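Local atomic coordinates of peroxiredoxin 5 (Alvinella pompejana, PDB entry 2XHF), a protein that probably reduces hydrogen peroxide and organic hydroperoxides through cysteine chemistry, as an antioxidant enzyme of the peroxiredoxin family. Residues R134-M138 with S149-I154; K44-V50 with Y77-I83. Residues are numbered along the deposited sequence.

In the fold
Both contacts belong to the five-stranded mixed sheet of a thioredoxin-like fold, with centres about 12 Å apart. Contact 2 is its buried middle: the central strand 44-49 and its parallel neighbour 79-84, with regular backbone bonding and mostly apolar and aromatic side chains, polar ones toward the ends. Contact 1, partly buried, lies at the hairpin edge, where 144-150 is the chain's outermost strand; it buries less than half as much surface and differs by its exposed rim and Arg-135/Glu-151 salt bridge. Each has a bridging water at one end, Arg-135 O to Glu-151 N in contact 1, Lys-44 O to Thr-79 OG1 in contact 2. They meet where 136-141 runs antiparallel to 44-49: Met-138 N lies 2.8 Å from Leu-47 O, a probable hydrogen bond.

Contact 1 of 2, residues R134-M138 with S149-I154; sequences RRYAM and STEPDI
Arg-135, Ala-137 and Ile-154 carry most of this contact, at the open end of the β-hairpin 136-141/144-150. Ala-137 (phi/psi -142/131) and Ser-149 form an antiparallel hydrogen-bonded pair, CA-CA 5.2 Å: Ala-137 N donates to Ser-149 O (3.0 Å) and Ser-149 N to Ala-137 O (2.9 Å). Beyond Thr-150 the chain turns through a cis peptide before Pro-152 and an inverse gamma turn centred on Asp-153, bringing Ile-154 (chi1 p, chi2 t) back against the hairpin; its CG2 sits 4.5 Å from Ala-137 CB. Ile-154 CD1 packs on Arg-135 CD at 3.6 Å. Arg-135, an m, t, m rotamer, extends its guanidinium to Glu-151 (m, m) in a salt bridge, NE-OE2 2.9 Å. A water joins Arg-135 O (2.6 Å) to Glu-151 N (3.2 Å). This antiparallel hairpin edges the thioredoxin-like sheet, 136-141 lying between 44-49 and the outermost strand 144-150; Phe-48 touches Ala-137, while helix 113-118 packs against Tyr-136 through Phe-114 and Leu-118.

Contact 2 of 2, residues K44-V50 with Y77-I83; sequences KGILFSV and YHTIACI
Strands 44-49 and 79-83 run parallel, 15° apart with axes 4.6 Å at closest, in the register Ile-46/Ile-80 to Ser-49/Ile-83. Tyr-77 (chi1 m) precedes the strand and lays its ring under Lys-44, whose CB is 3.7 Å from the centroid in a CH-pi contact. Thr-79 O accepts from Ile-46 N (2.9 Å) and approaches Gly-45 CA (3.0 Å), so close that a CB there would clash. Ile-80 CG1 meets Ile-46 CD1 at 4.0 Å. Ala-81 N donates to Ile-46 O (2.8 Å), its O accepts from Phe-48 N (2.9 Å), and its CB touches Leu-47 CD1 (3.8 Å). Cys-82 (chi1 t) sets CB over the Phe-48 ring, 4.0 Å from the centroid, with SG oblique at 4.4 Å. Ile-83 closes the series: N to Phe-48 O, 2.9 Å; O from Val-50 N, 3.1 Å. This is the β-α-β unit of the thioredoxin fold: helix 69-74 covers Ile-46 and Ile-80, helix 37-40 Leu-47 and Ala-81, and strands 136-141 and 105-108 flank the pair.

Contact 1 of 2, residues R134-M138 with S149-I154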
# COMPACT_ATOMS: atom_id res chain seq x y z
N ARG A 134 -11.61 9.11 5.88
CA ARG A 134 -12.83 9.41 5.16
C ARG A 134 -12.51 10.35 4.03
O ARG A 134 -11.47 11.02 4.07
CB ARG A 134 -13.84 10.11 6.08
CG ARG A 134 -14.28 9.28 7.26
CD ARG A 134 -15.39 9.94 8.06
NE ARG A 134 -15.50 9.34 9.38
CZ ARG A 134 -16.18 8.24 9.67
NH1 ARG A 134 -16.86 7.59 8.73
NH2 ARG A 134 -16.19 7.78 10.92
N ARG A 135 -13.40 10.44 3.06
CA ARG A 135 -13.22 11.30 1.91
C ARG A 135 -13.67 12.73 2.20
O ARG A 135 -14.79 12.96 2.71
CB ARG A 135 -13.98 10.76 0.69
CG ARG A 135 -13.46 9.42 0.18
CD ARG A 135 -14.11 9.05 -1.13
NE ARG A 135 -15.40 8.40 -0.90
CZ ARG A 135 -15.57 7.08 -0.82
NH1 ARG A 135 -14.54 6.25 -0.94
NH2 ARG A 135 -16.78 6.58 -0.60
N TYR A 136 -12.79 13.68 1.90
CA TYR A 136 -13.11 15.10 1.94
C TYR A 136 -12.37 15.83 0.83
O TYR A 136 -11.45 15.31 0.20
CB TYR A 136 -12.76 15.71 3.30
CG TYR A 136 -11.31 15.52 3.68
CD1 TYR A 136 -10.34 16.34 3.15
CD2 TYR A 136 -10.92 14.51 4.54
CE1 TYR A 136 -9.00 16.17 3.47
CE2 TYR A 136 -9.58 14.32 4.85
CZ TYR A 136 -8.64 15.16 4.32
OH TYR A 136 -7.32 14.98 4.63
N ALA A 137 -12.77 17.06 0.58
CA ALA A 137 -12.05 17.96 -0.31
C ALA A 137 -12.13 19.36 0.30
O ALA A 137 -13.21 19.81 0.66
CB ALA A 137 -12.63 17.95 -1.71
N MET A 138 -10.99 20.03 0.40
CA MET A 138 -10.93 21.34 1.01
C MET A 138 -10.17 22.30 0.15
O MET A 138 -9.21 21.92 -0.53
CB MET A 138 -10.23 21.24 2.37
CG MET A 138 -11.02 20.40 3.38
SD MET A 138 -10.24 20.31 5.00
CE MET A 138 -8.56 20.43 4.47
N SER A 149 -15.77 20.19 2.01
CA SER A 149 -16.78 19.32 1.44
C SER A 149 -16.53 17.85 1.78
O SER A 149 -15.38 17.42 1.96
CB SER A 149 -16.77 19.47 -0.08
OG SER A 149 -16.84 20.84 -0.43
N THR A 150 -17.63 17.10 1.87
CA THR A 150 -17.60 15.64 2.01
C THR A 150 -18.57 15.00 1.02
O THR A 150 -19.24 15.70 0.26
CB THR A 150 -17.97 15.20 3.45
OG1 THR A 150 -19.23 15.79 3.82
CG2 THR A 150 -16.89 15.63 4.44
N GLU A 151 -18.65 13.67 1.03
CA GLU A 151 -19.56 12.96 0.12
C GLU A 151 -20.94 13.61 0.16
O GLU A 151 -21.44 13.93 1.24
CB GLU A 151 -19.65 11.49 0.51
CG GLU A 151 -18.48 10.63 0.06
CD GLU A 151 -18.60 10.19 -1.40
OE1 GLU A 151 -19.26 10.89 -2.19
OE2 GLU A 151 -18.03 9.13 -1.75
N PRO A 152 -21.57 13.79 -1.01
CA PRO A 152 -21.08 13.43 -2.34
C PRO A 152 -20.40 14.58 -3.08
O PRO A 152 -20.01 14.41 -4.23
CB PRO A 152 -22.37 13.03 -3.08
CG PRO A 152 -23.53 13.51 -2.21
CD PRO A 152 -22.94 14.32 -1.09
N ASP A 153 -20.25 15.73 -2.42
CA ASP A 153 -19.67 16.92 -3.04
C ASP A 153 -18.15 16.90 -3.14
O ASP A 153 -17.51 17.90 -2.84
CB ASP A 153 -20.06 18.16 -2.23
CG ASP A 153 -21.53 18.47 -2.32
OD1 ASP A 153 -22.30 17.88 -1.53
OD2 ASP A 153 -21.90 19.30 -3.17
N ILE A 154 -17.58 15.78 -3.59
CA ILE A 154 -16.12 15.66 -3.66
C ILE A 154 -15.66 15.40 -5.09
O ILE A 154 -14.61 14.80 -5.32
CB ILE A 154 -15.62 14.54 -2.73
CG1 ILE A 154 -16.31 13.22 -3.06
CG2 ILE A 154 -15.88 14.93 -1.28
CD1 ILE A 154 -15.67 12.01 -2.39
O HOH W 1 -17.06 11.68 3.00

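Contact 2 of 2, residues K44-V50 with Y77-I83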
# COMPACT_ATOMS: atom_id res chain seq x y z
N LYS A 44 -2.72 29.37 -2.47
CA LYS A 44 -4.01 28.69 -2.44
C LYS A 44 -3.85 27.30 -3.04
O LYS A 44 -2.95 27.06 -3.85
CB LYS A 44 -5.04 29.49 -3.23
CG LYS A 44 -5.30 30.86 -2.63
CD LYS A 44 -6.43 31.59 -3.32
CE LYS A 44 -6.07 31.95 -4.73
NZ LYS A 44 -7.09 32.87 -5.36
N GLY A 45 -4.70 26.37 -2.64
CA GLY A 45 -4.67 25.06 -3.23
C GLY A 45 -5.82 24.21 -2.77
O GLY A 45 -6.72 24.66 -2.05
N ILE A 46 -5.79 22.96 -3.24
CA ILE A 46 -6.82 21.98 -2.98
C ILE A 46 -6.17 20.79 -2.28
O ILE A 46 -5.10 20.35 -2.67
CB ILE A 46 -7.45 21.48 -4.29
CG1 ILE A 46 -8.18 22.61 -5.00
CG2 ILE A 46 -8.42 20.33 -4.00
CD1 ILE A 46 -8.33 22.39 -6.50
N LEU A 47 -6.82 20.31 -1.23
CA LEU A 47 -6.42 19.09 -0.54
C LEU A 47 -7.61 18.14 -0.50
O LEU A 47 -8.67 18.50 0.03
CB LEU A 47 -5.97 19.38 0.89
CG LEU A 47 -5.54 18.15 1.71
CD1 LEU A 47 -4.28 17.48 1.13
CD2 LEU A 47 -5.30 18.53 3.18
N PHE A 48 -7.45 16.95 -1.07
CA PHE A 48 -8.52 15.97 -1.01
C PHE A 48 -7.95 14.62 -0.63
O PHE A 48 -6.76 14.34 -0.84
CB PHE A 48 -9.33 15.88 -2.33
CG PHE A 48 -8.58 15.24 -3.47
CD1 PHE A 48 -7.72 15.98 -4.26
CD2 PHE A 48 -8.76 13.90 -3.77
CE1 PHE A 48 -7.03 15.40 -5.30
CE2 PHE A 48 -8.09 13.33 -4.82
CZ PHE A 48 -7.22 14.08 -5.58
N SER A 49 -8.80 13.79 -0.04
CA SER A 49 -8.38 12.47 0.42
C SER A 49 -8.95 11.32 -0.39
O SER A 49 -10.01 11.43 -1.00
CB SER A 49 -8.76 12.30 1.88
OG SER A 49 -10.17 12.36 2.01
N VAL A 50 -8.25 10.19 -0.33
CA VAL A 50 -8.80 8.91 -0.75
C VAL A 50 -8.61 7.91 0.38
O VAL A 50 -7.76 8.10 1.23
CB VAL A 50 -8.16 8.39 -2.05
CG1 VAL A 50 -8.47 9.32 -3.20
CG2 VAL A 50 -6.65 8.14 -1.88
N TYR A 77 -5.19 28.17 -7.91
CA TYR A 77 -5.30 26.89 -7.21
C TYR A 77 -4.64 25.77 -7.98
O TYR A 77 -5.15 24.65 -7.98
CB TYR A 77 -6.77 26.54 -6.98
CG TYR A 77 -7.44 27.33 -5.89
CD1 TYR A 77 -7.99 28.58 -6.16
CD2 TYR A 77 -7.54 26.82 -4.61
CE1 TYR A 77 -8.63 29.30 -5.16
CE2 TYR A 77 -8.17 27.53 -3.60
CZ TYR A 77 -8.72 28.76 -3.88
OH TYR A 77 -9.35 29.47 -2.89
N HIS A 78 -3.46 26.00 -8.56
CA HIS A 78 -2.81 24.93 -9.30
C HIS A 78 -2.19 23.89 -8.38
O HIS A 78 -1.86 22.78 -8.83
CB HIS A 78 -1.74 25.46 -10.24
CG HIS A 78 -0.37 25.49 -9.64
ND1 HIS A 78 0.09 26.55 -8.90
CD2 HIS A 78 0.65 24.60 -9.69
CE1 HIS A 78 1.33 26.31 -8.50
NE2 HIS A 78 1.69 25.13 -8.96
N THR A 79 -2.02 24.24 -7.10
CA THR A 79 -1.47 23.32 -6.12
C THR A 79 -2.58 22.41 -5.61
O THR A 79 -3.45 22.86 -4.88
CB THR A 79 -0.83 24.07 -4.95
OG1 THR A 79 0.18 24.95 -5.46
CG2 THR A 79 -0.20 23.09 -3.97
N ILE A 80 -2.53 21.15 -6.01
CA ILE A 80 -3.53 20.15 -5.69
C ILE A 80 -2.82 18.98 -5.08
O ILE A 80 -1.83 18.47 -5.63
CB ILE A 80 -4.30 19.68 -6.96
CG1 ILE A 80 -4.82 20.86 -7.75
CG2 ILE A 80 -5.43 18.70 -6.60
CD1 ILE A 80 -5.25 20.51 -9.15
N ALA A 81 -3.31 18.54 -3.93
CA ALA A 81 -2.72 17.42 -3.23
C ALA A 81 -3.77 16.39 -2.88
O ALA A 81 -4.87 16.74 -2.43
CB ALA A 81 -2.03 17.89 -1.96
N CYS A 82 -3.41 15.13 -3.09
CA CYS A 82 -4.21 13.99 -2.68
C CYS A 82 -3.50 13.34 -1.51
O CYS A 82 -2.31 13.09 -1.59
CB CYS A 82 -4.28 12.99 -3.82
SG CYS A 82 -5.12 11.43 -3.43
N ILE A 83 -4.23 13.08 -0.43
CA ILE A 83 -3.65 12.49 0.76
C ILE A 83 -4.35 11.17 1.09
O ILE A 83 -5.57 11.05 0.99
CB ILE A 83 -3.70 13.48 1.95
CG1 ILE A 83 -2.89 12.98 3.13
CG2 ILE A 83 -5.12 13.84 2.37
CD1 ILE A 83 -2.43 14.14 4.07
O HOH W 2 -1.36 27.17 -5.95